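NegoA.19184.a (Neisseria gonorrhoeae, PDB 5UEB) is of unknown function, a hypothetical protein of the DUF4265 family that combines a small beta-barrel-like lobe with a ferredoxin-like (alpha+beta) lobe. Local coordinates at residues F39-I44 against P49-N54; H87-L92 against A134-Y139; S11-V16 against V57-E62. All coordinates share one frame; numbering follows the deposited sequence.

Contact 1 of 3, residues F39-I44 against P49-N54; sequences FLIQEI and PNLALN. With EDO (1,2-ethanediol), chain N.
L53 and N54 close over the end of strand 39-41, one with a methyl group and the other with its backbone. L53 CD1 sits squarely over the face of the peptide joining Q42 to E43, 3.5 Å from Q42 C and 3.7 Å from E43 N. With chi1 at 177°, L53 sends its isobutyl group away from its own N, across to that peptide. The single direct hydrogen bond is N54 N to I41 O, 2.8 Å long and bent, with 141° at the hydrogen. At the flanks, I41 CD1 meets L51 CD2 at 4.1 Å, the two side chains crossing at about a right angle, and L40 CD1 packs 3.5 Å from N54 O. A water bridges two of the polar side chains, donating to N54 OD1 and accepting from Q42 NE2; Q42 OE1 is held by K10.

In the second shell, D55 OD2 accepts from A52 N and E43 OE2 from S30 N. The positive phi of N54 (71°), following an extended L53, fits a type II turn. N54 and D55 both pair with I41, which is consistent with a G1-type beta bulge following that turn and leading into strand 56-62. I44 and L53 also touch strand 110-115, so this bulged loop-to-strand connection lies where the antiparallel barrel-like sheet meets the ferredoxin-like (alpha+beta) lobe.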
ATOM      1  N   PHE B  39     -13.094   9.143   4.200  1.00 13.00           N
ATOM      2  CA  PHE B  39     -13.925   8.190   4.934  1.00  9.76           C
ATOM      3  C   PHE B  39     -13.209   7.808   6.224  1.00  9.46           C
ATOM      4  O   PHE B  39     -12.068   7.327   6.187  1.00 10.78           O
ATOM      5  CB  PHE B  39     -14.163   6.958   4.054  1.00 11.31           C
ATOM      6  CG  PHE B  39     -15.160   5.960   4.596  1.00 11.74           C
ATOM      7  CD1 PHE B  39     -14.819   5.084   5.622  1.00 11.90           C
ATOM      8  CD2 PHE B  39     -16.414   5.837   4.012  1.00 13.15           C
ATOM      9  CE1 PHE B  39     -15.735   4.136   6.078  1.00 11.89           C
ATOM     10  CE2 PHE B  39     -17.336   4.896   4.470  1.00 13.41           C
ATOM     11  CZ  PHE B  39     -17.004   4.055   5.504  1.00 12.14           C
ATOM     12  N   LEU B  40     -13.864   8.030   7.362  1.00 10.71           N
ATOM     13  CA  LEU B  40     -13.329   7.630   8.661  1.00  9.05           C
ATOM     14  C   LEU B  40     -13.820   6.222   8.981  1.00  9.64           C
ATOM     15  O   LEU B  40     -15.025   6.005   9.125  1.00 10.70           O
ATOM     16  CB  LEU B  40     -13.799   8.608   9.740  1.00 11.34           C
ATOM     17  CG  LEU B  40     -13.432   8.301  11.201  1.00 11.42           C
ATOM     18  CD1 LEU B  40     -11.926   8.384  11.384  1.00 13.32           C
ATOM     19  CD2 LEU B  40     -14.147   9.265  12.161  1.00 12.59           C
ATOM     20  N   ILE B  41     -12.890   5.266   9.087  1.00  9.33           N
ATOM     21  CA  ILE B  41     -13.241   3.880   9.383  1.00  9.49           C
ATOM     22  C   ILE B  41     -13.606   3.764  10.856  1.00  9.26           C
ATOM     23  O   ILE B  41     -12.837   4.189  11.727  1.00 11.54           O
ATOM     24  CB  ILE B  41     -12.066   2.951   9.025  1.00  9.63           C
ATOM     25  CG1 ILE B  41     -11.856   2.946   7.505  1.00 10.63           C
ATOM     26  CG2 ILE B  41     -12.319   1.534   9.545  1.00 13.04           C
ATOM     27  CD1 ILE B  41     -10.567   2.211   7.072  1.00 13.49           C
ATOM     28  N   GLN B  42     -14.788   3.200  11.145  1.00  9.85           N
ATOM     29  CA  GLN B  42     -15.288   3.128  12.515  1.00 10.24           C
ATOM     30  C   GLN B  42     -15.535   1.700  12.994  1.00 10.69           C
ATOM     31  O   GLN B  42     -16.265   1.487  13.969  1.00 14.97           O
ATOM     32  CB  GLN B  42     -16.533   4.004  12.657  1.00 10.39           C
ATOM     33  CG  GLN B  42     -16.220   5.473  12.387  1.00 11.31           C
ATOM     34  CD  GLN B  42     -17.406   6.356  12.629  1.00 12.90           C
ATOM     35  OE1 GLN B  42     -18.486   6.121  12.085  1.00 12.70           O
ATOM     36  NE2 GLN B  42     -17.228   7.384  13.458  1.00 15.22           N
ATOM     37  N   GLU B  43     -14.941   0.714  12.332  1.00 11.11           N
ATOM     38  CA  GLU B  43     -14.971  -0.665  12.782  1.00 13.00           C
ATOM     39  C   GLU B  43     -13.557  -1.209  12.705  1.00 13.14           C
ATOM     40  O   GLU B  43     -12.740  -0.728  11.915  1.00 13.75           O
ATOM     41  CB  GLU B  43     -15.843  -1.544  11.868  1.00 13.40           C
ATOM     42  CG  GLU B  43     -17.313  -1.198  11.861  1.00 17.75           C
ATOM     43  CD  GLU B  43     -18.124  -2.256  11.147  1.00 21.17           C
ATOM     44  OE1 GLU B  43     -18.720  -3.113  11.829  1.00 24.54           O
ATOM     45  OE2 GLU B  43     -18.148  -2.246   9.893  1.00 18.69           O
ATOM     46  N   ILE B  44     -13.273  -2.210  13.534  1.00  9.97           N
ATOM     47  CA  ILE B  44     -11.989  -2.915  13.466  1.00  9.93           C
ATOM     48  C   ILE B  44     -12.021  -3.847  12.259  1.00 11.54           C
ATOM     49  O   ILE B  44     -12.892  -4.726  12.196  1.00 12.30           O
ATOM     50  CB  ILE B  44     -11.753  -3.718  14.748  1.00 10.46           C
ATOM     51  CG1 ILE B  44     -11.747  -2.788  15.957  1.00 12.58           C
ATOM     52  CG2 ILE B  44     -10.415  -4.472  14.654  1.00 12.65           C
ATOM     53  CD1 ILE B  44     -11.792  -3.529  17.273  1.00 14.83           C
ATOM     54  N   PRO B  49      -5.967  -6.350   5.222  1.00 13.61           N
ATOM     55  CA  PRO B  49      -4.715  -5.946   5.864  1.00 14.70           C
ATOM     56  C   PRO B  49      -4.438  -4.453   5.727  1.00 16.40           C
ATOM     57  O   PRO B  49      -5.026  -3.747   4.904  1.00 14.79           O
ATOM     58  CB  PRO B  49      -3.663  -6.757   5.094  1.00 17.83           C
ATOM     59  CG  PRO B  49      -4.257  -6.920   3.730  1.00 18.92           C
ATOM     60  CD  PRO B  49      -5.745  -7.068   3.951  1.00 16.01           C
ATOM     61  N   ASN B  50      -3.519  -3.985   6.575  1.00 13.52           N
ATOM     62  CA  ASN B  50      -2.946  -2.641   6.511  1.00 14.79           C
ATOM     63  C   ASN B  50      -3.939  -1.537   6.851  1.00 12.50           C
ATOM     64  O   ASN B  50      -3.752  -0.391   6.433  1.00 15.80           O
ATOM     65  CB  ASN B  50      -2.242  -2.372   5.175  1.00 16.32           C
ATOM     66  CG  ASN B  50      -1.236  -3.452   4.826  1.00 22.06           C
ATOM     67  OD1 ASN B  50      -1.297  -4.059   3.759  1.00 36.06           O
ATOM     68  ND2 ASN B  50      -0.316  -3.701   5.737  1.00 23.60           N
ATOM     69  N   LEU B  51      -4.996  -1.862   7.598  1.00 10.28           N
ATOM     70  CA  LEU B  51      -6.023  -0.902   7.991  1.00 10.53           C
ATOM     71  C   LEU B  51      -6.368  -1.054   9.470  1.00 11.65           C
ATOM     72  O   LEU B  51      -6.305  -2.152  10.034  1.00 11.71           O
ATOM     73  CB  LEU B  51      -7.294  -1.082   7.143  1.00 10.96           C
ATOM     74  CG  LEU B  51      -7.153  -0.665   5.686  1.00 12.73           C
ATOM     75  CD1 LEU B  51      -8.402  -1.089   4.906  1.00 14.19           C
ATOM     76  CD2 LEU B  51      -6.961   0.835   5.605  1.00 15.20           C
ATOM     77  N   ALA B  52      -6.739   0.060  10.095  1.00  9.92           N
ATOM     78  CA  ALA B  52      -7.080   0.055  11.508  1.00 10.62           C
ATOM     79  C   ALA B  52      -8.263   0.972  11.771  1.00 11.18           C
ATOM     80  O   ALA B  52      -8.550   1.900  11.006  1.00 10.80           O
ATOM     81  CB  ALA B  52      -5.898   0.505  12.380  1.00 11.11           C
ATOM     82  N   LEU B  53      -8.936   0.684  12.879  1.00 10.49           N
ATOM     83  CA  LEU B  53      -9.982   1.555  13.406  1.00  9.28           C
ATOM     84  C   LEU B  53      -9.505   3.003  13.425  1.00 11.17           C
ATOM     85  O   LEU B  53      -8.383   3.301  13.853  1.00 11.65           O
ATOM     86  CB  LEU B  53     -10.290   1.106  14.841  1.00 12.25           C
ATOM     87  CG  LEU B  53     -11.312   1.916  15.646  1.00 12.49           C
ATOM     88  CD1 LEU B  53     -12.705   1.740  15.038  1.00 14.02           C
ATOM     89  CD2 LEU B  53     -11.299   1.492  17.114  1.00 15.52           C
ATOM     90  N   ASN B  54     -10.369   3.901  12.949  1.00 10.22           N
ATOM     91  CA  ASN B  54     -10.155   5.343  12.942  1.00 10.43           C
ATOM     92  C   ASN B  54      -9.105   5.808  11.940  1.00 10.22           C
ATOM     93  O   ASN B  54      -8.773   6.995  11.920  1.00 11.54           O
ATOM     94  CB  ASN B  54      -9.974   5.934  14.348  1.00 11.14           C
ATOM     95  CG  ASN B  54     -11.245   5.827  15.171  1.00 13.40           C
ATOM     96  OD1 ASN B  54     -12.347   5.946  14.629  1.00 18.57           O
ATOM     97  ND2 ASN B  54     -11.108   5.602  16.468  1.00 15.19           N
TER
HETATM   98  C1  EDO N 207      -4.388  -1.897   1.918  1.00 42.44           C
HETATM   99  O1  EDO N 207      -3.997  -0.524   2.041  1.00 47.76           O
HETATM  100  C2  EDO N 207      -5.877  -2.071   2.198  1.00 33.29           C
HETATM  101  O2  EDO N 207      -6.226  -3.458   2.101  1.00 35.54           O
HETATM  102  O   HOH W   1     -14.737   6.919  15.248  1.00 18.33           O

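Contact 2 of 3, residues H87-L92 against A134-Y139; sequences HFPKDL and ANILSY
The start of helix 90-98 packs through P89 and L92 onto I136 and L137, at the head of strand 137-143, the last strand of the ferredoxin-like (alpha+beta) lobe. Two apolar pairs carry the contact. I136 CD1 meets the CG-CD side of the pyrrolidine, 3.5 Å from P89 CG and 3.8 Å from P89 CD, with H87 O farther off at 4.3 Å. An uncommon chi1 (89°) and a chi2 that is not staggered (109°) together bring I136 CD1 to the proline. Deeper in, L92 and L137 meet tip to tip, CD2 to CD2 at 3.6 Å.

Order along the chain (strand, helix, two strands, helix, strand) and the antiparallel sheet order 2-3-1-4 identify a ferredoxin-like beta-alpha-beta-beta-alpha-beta fold. Helix 90-98 follows strand 78-84, and its N-terminal start comes near the beginning of the neighbouring strand 137-143. P89 is the N-cap of that helix, and a weak bond from L92 N to P89 O, 3.1 Å, belongs to its first turn. Helix 122-133 ends in a Schellman motif at N135, which turns the chain toward I136. Y131 of that helix touches P89, I136 and L137, while its OH bonds to D91 OD1; the backbone of I136 pairs with L85, beside strand 78-84.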
ATOM      1  N   HIS B  87     -11.027 -21.982  22.416  1.00 30.36           N
ATOM      2  CA  HIS B  87     -11.347 -20.938  23.379  1.00 31.80           C
ATOM      3  C   HIS B  87     -10.198 -19.946  23.437  1.00 25.48           C
ATOM      4  O   HIS B  87      -9.040 -20.305  23.200  1.00 28.53           O
ATOM      5  CB  HIS B  87     -11.588 -21.523  24.775  1.00 40.92           C
ATOM      6  CG  HIS B  87     -10.329 -21.904  25.491  1.00 50.79           C
ATOM      7  ND1 HIS B  87      -9.687 -23.107  25.281  1.00 52.96           N
ATOM      8  CD2 HIS B  87      -9.588 -21.238  26.408  1.00 50.63           C
ATOM      9  CE1 HIS B  87      -8.607 -23.166  26.040  1.00 53.91           C
ATOM     10  NE2 HIS B  87      -8.524 -22.045  26.734  1.00 51.68           N
ATOM     11  N   PHE B  88     -10.532 -18.691  23.751  1.00 24.77           N
ATOM     12  CA  PHE B  88      -9.521 -17.686  24.043  1.00 21.57           C
ATOM     13  C   PHE B  88      -9.152 -17.784  25.519  1.00 26.62           C
ATOM     14  O   PHE B  88     -10.041 -17.680  26.376  1.00 26.85           O
ATOM     15  CB  PHE B  88     -10.040 -16.291  23.710  1.00 20.05           C
ATOM     16  CG  PHE B  88     -10.177 -16.042  22.236  1.00 18.72           C
ATOM     17  CD1 PHE B  88      -9.098 -15.580  21.500  1.00 20.39           C
ATOM     18  CD2 PHE B  88     -11.373 -16.294  21.580  1.00 20.42           C
ATOM     19  CE1 PHE B  88      -9.209 -15.363  20.128  1.00 19.41           C
ATOM     20  CE2 PHE B  88     -11.491 -16.083  20.212  1.00 19.44           C
ATOM     21  CZ  PHE B  88     -10.408 -15.621  19.487  1.00 20.51           C
ATOM     22  N   PRO B  89      -7.886 -18.028  25.858  1.00 24.25           N
ATOM     23  CA  PRO B  89      -7.515 -18.179  27.274  1.00 25.73           C
ATOM     24  C   PRO B  89      -7.835 -16.925  28.074  1.00 25.04           C
ATOM     25  O   PRO B  89      -7.678 -15.802  27.588  1.00 22.65           O
ATOM     26  CB  PRO B  89      -6.004 -18.424  27.220  1.00 28.69           C
ATOM     27  CG  PRO B  89      -5.764 -18.980  25.858  1.00 24.66           C
ATOM     28  CD  PRO B  89      -6.760 -18.311  24.954  1.00 21.84           C
ATOM     29  N   LYS B  90      -8.265 -17.136  29.324  1.00 23.74           N
ATOM     30  CA  LYS B  90      -8.689 -16.024  30.172  1.00 23.42           C
ATOM     31  C   LYS B  90      -7.563 -15.016  30.382  1.00 22.59           C
ATOM     32  O   LYS B  90      -7.802 -13.802  30.384  1.00 24.16           O
ATOM     33  CB  LYS B  90      -9.205 -16.550  31.514  1.00 26.09           C
ATOM     34  N   ASP B  91      -6.327 -15.497  30.558  1.00 20.66           N
ATOM     35  CA  ASP B  91      -5.226 -14.567  30.800  1.00 21.34           C
ATOM     36  C   ASP B  91      -4.895 -13.736  29.566  1.00 19.95           C
ATOM     37  O   ASP B  91      -4.443 -12.589  29.693  1.00 21.90           O
ATOM     38  CB  ASP B  91      -3.999 -15.278  31.386  1.00 22.47           C
ATOM     39  CG  ASP B  91      -3.374 -16.291  30.440  1.00 25.95           C
ATOM     40  OD1 ASP B  91      -4.018 -16.700  29.457  1.00 25.11           O
ATOM     41  OD2 ASP B  91      -2.221 -16.696  30.707  1.00 34.73           O
ATOM     42  N   LEU B  92      -5.128 -14.280  28.373  1.00 20.12           N
ATOM     43  CA  LEU B  92      -4.956 -13.481  27.167  1.00 17.49           C
ATOM     44  C   LEU B  92      -6.019 -12.390  27.065  1.00 22.22           C
ATOM     45  O   LEU B  92      -5.707 -11.242  26.727  1.00 17.47           O
ATOM     46  CB  LEU B  92      -4.984 -14.385  25.936  1.00 16.55           C
ATOM     47  CG  LEU B  92      -5.013 -13.644  24.599  1.00 20.36           C
ATOM     48  CD1 LEU B  92      -3.765 -12.804  24.435  1.00 19.50           C
ATOM     49  CD2 LEU B  92      -5.164 -14.623  23.444  1.00 21.80           C
ATOM     50  N   ALA B 134       2.044 -23.652  21.755  1.00 22.47           N
ATOM     51  CA  ALA B 134       1.219 -24.759  22.220  1.00 24.13           C
ATOM     52  C   ALA B 134       0.161 -25.169  21.207  1.00 21.83           C
ATOM     53  O   ALA B 134      -0.665 -26.036  21.512  1.00 26.27           O
ATOM     54  CB  ALA B 134       0.557 -24.401  23.557  1.00 25.13           C
ATOM     55  N   ASN B 135       0.169 -24.565  20.018  1.00 20.24           N
ATOM     56  CA  ASN B 135      -0.772 -24.870  18.944  1.00 22.74           C
ATOM     57  C   ASN B 135      -2.213 -24.569  19.327  1.00 27.41           C
ATOM     58  O   ASN B 135      -3.145 -25.116  18.729  1.00 33.93           O
ATOM     59  CB  ASN B 135      -0.622 -26.307  18.425  1.00 35.40           C
ATOM     60  CG  ASN B 135       0.754 -26.574  17.847  1.00 53.59           C
ATOM     61  OD1 ASN B 135       1.330 -25.723  17.167  1.00 56.90           O
ATOM     62  ND2 ASN B 135       1.292 -27.757  18.120  1.00 56.92           N
ATOM     63  N   ILE B 136      -2.419 -23.696  20.312  1.00 21.88           N
ATOM     64  CA  ILE B 136      -3.774 -23.313  20.689  1.00 26.93           C
ATOM     65  C   ILE B 136      -4.271 -22.066  19.960  1.00 25.31           C
ATOM     66  O   ILE B 136      -5.487 -21.839  19.902  1.00 21.21           O
ATOM     67  CB  ILE B 136      -3.956 -23.229  22.217  1.00 39.12           C
ATOM     68  CG1 ILE B 136      -3.627 -21.834  22.733  1.00 41.00           C
ATOM     69  CG2 ILE B 136      -3.108 -24.279  22.927  1.00 44.03           C
ATOM     70  CD1 ILE B 136      -4.845 -21.070  23.176  1.00 42.55           C
ATOM     71  N   LEU B 137      -3.375 -21.256  19.396  1.00 18.62           N
ATOM     72  CA  LEU B 137      -3.802 -20.110  18.611  1.00 18.85           C
ATOM     73  C   LEU B 137      -2.745 -19.758  17.579  1.00 15.73           C
ATOM     74  O   LEU B 137      -1.595 -20.201  17.649  1.00 17.39           O
ATOM     75  CB  LEU B 137      -4.142 -18.872  19.466  1.00 27.28           C
ATOM     76  CG  LEU B 137      -3.084 -18.010  20.171  1.00 20.43           C
ATOM     77  CD1 LEU B 137      -2.203 -17.136  19.269  1.00 16.01           C
ATOM     78  CD2 LEU B 137      -3.764 -17.135  21.225  1.00 20.67           C
ATOM     79  N   SER B 138      -3.174 -18.951  16.613  1.00 15.94           N
ATOM     80  CA  SER B 138      -2.304 -18.294  15.649  0.55 12.97           C
ATOM     81  C   SER B 138      -2.697 -16.827  15.583  1.00 12.57           C
ATOM     82  O   SER B 138      -3.855 -16.472  15.831  1.00 15.81           O
ATOM     83  CB  SER B 138      -2.454 -18.902  14.249  0.55 14.06           C
ATOM     84  OG  SER B 138      -2.077 -20.263  14.246  0.55 20.80           O
ATOM     85  N   TYR B 139      -1.736 -15.978  15.239  1.00 15.48           N
ATOM     86  CA  TYR B 139      -2.034 -14.561  15.159  1.00 13.51           C
ATOM     87  C   TYR B 139      -1.280 -13.934  14.001  1.00 12.95           C
ATOM     88  O   TYR B 139      -0.273 -14.460  13.515  1.00 15.96           O
ATOM     89  CB  TYR B 139      -1.752 -13.832  16.488  1.00 11.82           C
ATOM     90  CG  TYR B 139      -0.288 -13.603  16.818  1.00 12.94           C
ATOM     91  CD1 TYR B 139       0.486 -14.605  17.398  1.00 13.68           C
ATOM     92  CD2 TYR B 139       0.319 -12.378  16.556  1.00 13.31           C
ATOM     93  CE1 TYR B 139       1.824 -14.390  17.703  1.00 16.16           C
ATOM     94  CE2 TYR B 139       1.657 -12.153  16.858  1.00 16.59           C
ATOM     95  CZ  TYR B 139       2.400 -13.152  17.438  1.00 15.93           C
ATOM     96  OH  TYR B 139       3.730 -12.925  17.730  1.00 21.39           O
TER

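Contact 3 of 3, residues S11-V16 against V57-E62; sequences SKLTVV and VAIERE. With EDO (1,2-ethanediol), chain M.
L13 packs against V57 and I59 across the interior of a small barrel-like five-stranded sheet, antiparallel except where its end strands meet. The sheet curls round until its two outermost strands come together, as the backbone bonds between T14 and both L66 and F68 indicate; strands 10-18 and 56-62 therefore face each other without pairing, and their nearest CA atoms, those of L13 and I59, are 7.8 Å apart. The gap is filled by side chains. L13 CG lies anti to the backbone N (chi1 -168°), and both arms of its fork are used: CD2 reaches V57 CG2 at 3.5 Å and also comes within 3.9 Å of I59 CG2, while CD1 presses on I59 CG2. F39 backs L13 and I59 from strand 39-41, and L51 covers V57.

Away from this apolar side the strands carry polar groups and make little mutual contact. E60 OE2 forms a salt bridge to K10 of the second subunit, which probably offsets the nearby charge of D69. T14 is partly exposed; an ethanediol, probably from the crystallisation liquor, lies beside its hydroxyl and is hydrogen-bonded to L66 O. The tightest point is on the inner side, where L13 CD1 and I59 CG2 are 3.4 Å apart, closer than usual van der Waals distance.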
ATOM      1  N   SER B  11     -21.743   5.895   6.589  1.00 10.23           N
ATOM      2  CA  SER B  11     -21.558   5.275   5.288  1.00  9.64           C
ATOM      3  C   SER B  11     -20.899   3.911   5.454  1.00 12.16           C
ATOM      4  O   SER B  11     -20.559   3.476   6.565  1.00 11.44           O
ATOM      5  CB  SER B  11     -20.774   6.202   4.355  1.00 11.49           C
ATOM      6  OG  SER B  11     -20.782   5.724   3.016  1.00 14.71           O
ATOM      7  N   LYS B  12     -20.755   3.226   4.322  1.00 10.25           N
ATOM      8  CA  LYS B  12     -20.097   1.931   4.233  1.00 10.73           C
ATOM      9  C   LYS B  12     -19.115   1.962   3.074  1.00  9.91           C
ATOM     10  O   LYS B  12     -19.366   2.591   2.035  1.00 11.98           O
ATOM     11  CB  LYS B  12     -21.102   0.815   3.918  1.00 13.29           C
ATOM     12  CG  LYS B  12     -22.389   0.830   4.711  1.00 23.08           C
ATOM     13  CD  LYS B  12     -22.167   0.330   6.105  1.00 23.40           C
ATOM     14  CE  LYS B  12     -23.501  -0.038   6.749  1.00 24.57           C
ATOM     15  NZ  LYS B  12     -23.317  -0.353   8.188  1.00 22.43           N
ATOM     16  N   LEU B  13     -18.005   1.249   3.253  1.00 11.26           N
ATOM     17  CA  LEU B  13     -16.959   1.152   2.249  1.00 12.62           C
ATOM     18  C   LEU B  13     -16.630  -0.317   2.025  1.00 11.63           C
ATOM     19  O   LEU B  13     -16.566  -1.087   2.985  1.00 13.09           O
ATOM     20  CB  LEU B  13     -15.720   1.825   2.836  1.00 17.88           C
ATOM     21  CG  LEU B  13     -14.570   2.109   1.906  1.00 25.41           C
ATOM     22  CD1 LEU B  13     -15.105   2.959   0.793  1.00 29.73           C
ATOM     23  CD2 LEU B  13     -13.528   2.831   2.711  1.00 20.17           C
ATOM     24  N   THR B  14     -16.410  -0.708   0.765  1.00 10.76           N
ATOM     25  CA  THR B  14     -15.889  -2.040   0.448  1.00 10.22           C
ATOM     26  C   THR B  14     -14.380  -1.966   0.224  1.00 11.52           C
ATOM     27  O   THR B  14     -13.904  -1.139  -0.552  1.00 11.71           O
ATOM     28  CB  THR B  14     -16.572  -2.616  -0.793  1.00 16.78           C
ATOM     29  OG1 THR B  14     -17.970  -2.773  -0.530  1.00 17.57           O
ATOM     30  CG2 THR B  14     -15.967  -3.980  -1.165  1.00 16.41           C
ATOM     31  N   VAL B  15     -13.632  -2.815   0.930  1.00 11.30           N
ATOM     32  CA  VAL B  15     -12.195  -2.967   0.726  1.00 13.19           C
ATOM     33  C   VAL B  15     -11.977  -4.253  -0.059  1.00 10.76           C
ATOM     34  O   VAL B  15     -12.312  -5.341   0.425  1.00 12.83           O
ATOM     35  CB  VAL B  15     -11.440  -3.034   2.064  1.00 13.33           C
ATOM     36  CG1 VAL B  15      -9.927  -3.126   1.821  1.00 16.03           C
ATOM     37  CG2 VAL B  15     -11.760  -1.836   2.921  1.00 16.36           C
ATOM     38  N   VAL B  16     -11.427  -4.137  -1.265  1.00 11.89           N
ATOM     39  CA  VAL B  16     -11.024  -5.300  -2.050  1.00 11.99           C
ATOM     40  C   VAL B  16      -9.580  -5.625  -1.690  1.00 14.15           C
ATOM     41  O   VAL B  16      -8.728  -4.728  -1.630  1.00 17.53           O
ATOM     42  CB  VAL B  16     -11.170  -5.027  -3.557  1.00 14.27           C
ATOM     43  CG1 VAL B  16     -10.755  -6.251  -4.368  1.00 17.05           C
ATOM     44  CG2 VAL B  16     -12.601  -4.649  -3.896  1.00 17.09           C
ATOM     45  N   VAL B  57      -9.384   7.245   5.039  1.00 12.08           N
ATOM     46  CA  VAL B  57      -9.043   6.689   3.738  1.00 12.38           C
ATOM     47  C   VAL B  57      -9.773   7.453   2.644  1.00 11.57           C
ATOM     48  O   VAL B  57     -10.842   8.037   2.866  1.00 12.02           O
ATOM     49  CB  VAL B  57      -9.348   5.175   3.637  1.00 10.06           C
ATOM     50  CG1 VAL B  57      -8.574   4.387   4.703  1.00 11.86           C
ATOM     51  CG2 VAL B  57     -10.855   4.925   3.745  1.00 12.79           C
ATOM     52  N   ALA B  58      -9.171   7.463   1.463  1.00 12.37           N
ATOM     53  CA  ALA B  58      -9.789   7.987   0.257  1.00 11.90           C
ATOM     54  C   ALA B  58     -10.592   6.888  -0.422  1.00 11.99           C
ATOM     55  O   ALA B  58     -10.262   5.702  -0.331  1.00 14.26           O
ATOM     56  CB  ALA B  58      -8.726   8.507  -0.707  1.00 15.40           C
ATOM     57  N   ILE B  59     -11.652   7.295  -1.122  1.00 14.41           N
ATOM     58  CA  ILE B  59     -12.623   6.357  -1.660  1.00 13.56           C
ATOM     59  C   ILE B  59     -12.865   6.662  -3.132  1.00 14.31           C
ATOM     60  O   ILE B  59     -12.566   7.752  -3.630  1.00 17.14           O
ATOM     61  CB  ILE B  59     -13.943   6.407  -0.872  1.00 15.93           C
ATOM     62  CG1 ILE B  59     -14.551   7.801  -0.975  1.00 15.67           C
ATOM     63  CG2 ILE B  59     -13.690   6.068   0.597  1.00 18.94           C
ATOM     64  CD1 ILE B  59     -15.870   7.973  -0.179  1.00 17.18           C
ATOM     65  N   GLU B  60     -13.402   5.659  -3.834  1.00 15.73           N
ATOM     66  CA  GLU B  60     -13.826   5.780  -5.223  1.00 15.79           C
ATOM     67  C   GLU B  60     -15.226   5.209  -5.348  1.00 19.04           C
ATOM     68  O   GLU B  60     -15.542   4.192  -4.727  1.00 18.93           O
ATOM     69  CB  GLU B  60     -12.936   4.961  -6.155  1.00 22.11           C
ATOM     70  CG  GLU B  60     -11.569   5.528  -6.401  1.00 30.54           C
ATOM     71  CD  GLU B  60     -10.871   4.845  -7.571  1.00 41.31           C
ATOM     72  OE1 GLU B  60     -11.260   3.711  -7.922  1.00 39.85           O
ATOM     73  OE2 GLU B  60      -9.940   5.446  -8.143  1.00 40.37           O
ATOM     74  N   ARG B  61     -16.045   5.839  -6.185  1.00 17.30           N
ATOM     75  CA  ARG B  61     -17.397   5.367  -6.458  1.00 20.11           C
ATOM     76  C   ARG B  61     -17.424   4.582  -7.764  1.00 19.40           C
ATOM     77  O   ARG B  61     -16.923   5.050  -8.794  1.00 22.59           O
ATOM     78  CB  ARG B  61     -18.376   6.541  -6.542  1.00 15.08           C
ATOM     79  CG  ARG B  61     -19.814   6.141  -6.793  1.00 16.24           C
ATOM     80  CD  ARG B  61     -20.739   7.347  -6.673  1.00 17.31           C
ATOM     81  NE  ARG B  61     -22.127   6.959  -6.893  1.00 18.30           N
ATOM     82  CZ  ARG B  61     -22.743   7.007  -8.067  1.00 20.36           C
ATOM     83  NH1 ARG B  61     -22.092   7.440  -9.139  1.00 32.76           N
ATOM     84  NH2 ARG B  61     -24.014   6.633  -8.167  1.00 22.03           N
ATOM     85  N   GLU B  62     -18.001   3.384  -7.714  1.00 17.59           N
ATOM     86  CA  GLU B  62     -18.209   2.578  -8.907  0.52 20.85           C
ATOM     87  C   GLU B  62     -19.489   1.778  -8.721  1.00 23.26           C
ATOM     88  O   GLU B  62     -19.737   1.261  -7.628  1.00 22.72           O
ATOM     89  CB  GLU B  62     -17.032   1.617  -9.121  0.52 26.81           C
ATOM     90  CG  GLU B  62     -17.071   0.855 -10.433  0.52 34.33           C
ATOM     91  CD  GLU B  62     -15.916  -0.119 -10.564  0.52 38.11           C
ATOM     92  OE1 GLU B  62     -15.931  -1.160  -9.872  0.52 39.75           O
ATOM     93  OE2 GLU B  62     -14.983   0.170 -11.341  0.52 39.76           O
TER
HETATM   94  C1  EDO M 206     -20.171  -0.557   0.033  0.50 19.56           C
HETATM   95  O1  EDO M 206     -19.272  -0.656  -1.080  0.50 21.81           O
HETATM   96  C2  EDO M 206     -21.455   0.111  -0.443  0.50 24.40           C
HETATM   97  O2  EDO M 206     -21.158   1.451  -0.855  0.50 24.17           O

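In the fold
Contacts 1 and 3 share the barrel-like sheet and touch, their centres 12 Å apart: F39 probably hydrogen-bonds through its N to V57 O, and its side chain packs on S11 and I59. Contact 2 belongs to the other lobe, with its centre 25 Å from that of contact 1 and 33 Å from that of contact 3; contacts 2 and 3 lie on opposite sides of the chain's centre. Contact 1, the most central by position, is only partly buried and mixes a backbone bond and a water with apolar packing. Contacts 2 and 3 are smaller, mostly buried and held by methyl groups, joined in contact 2 by proline ring carbons; one links a helix start to a strand, the other two strands that face each other without pairing directly.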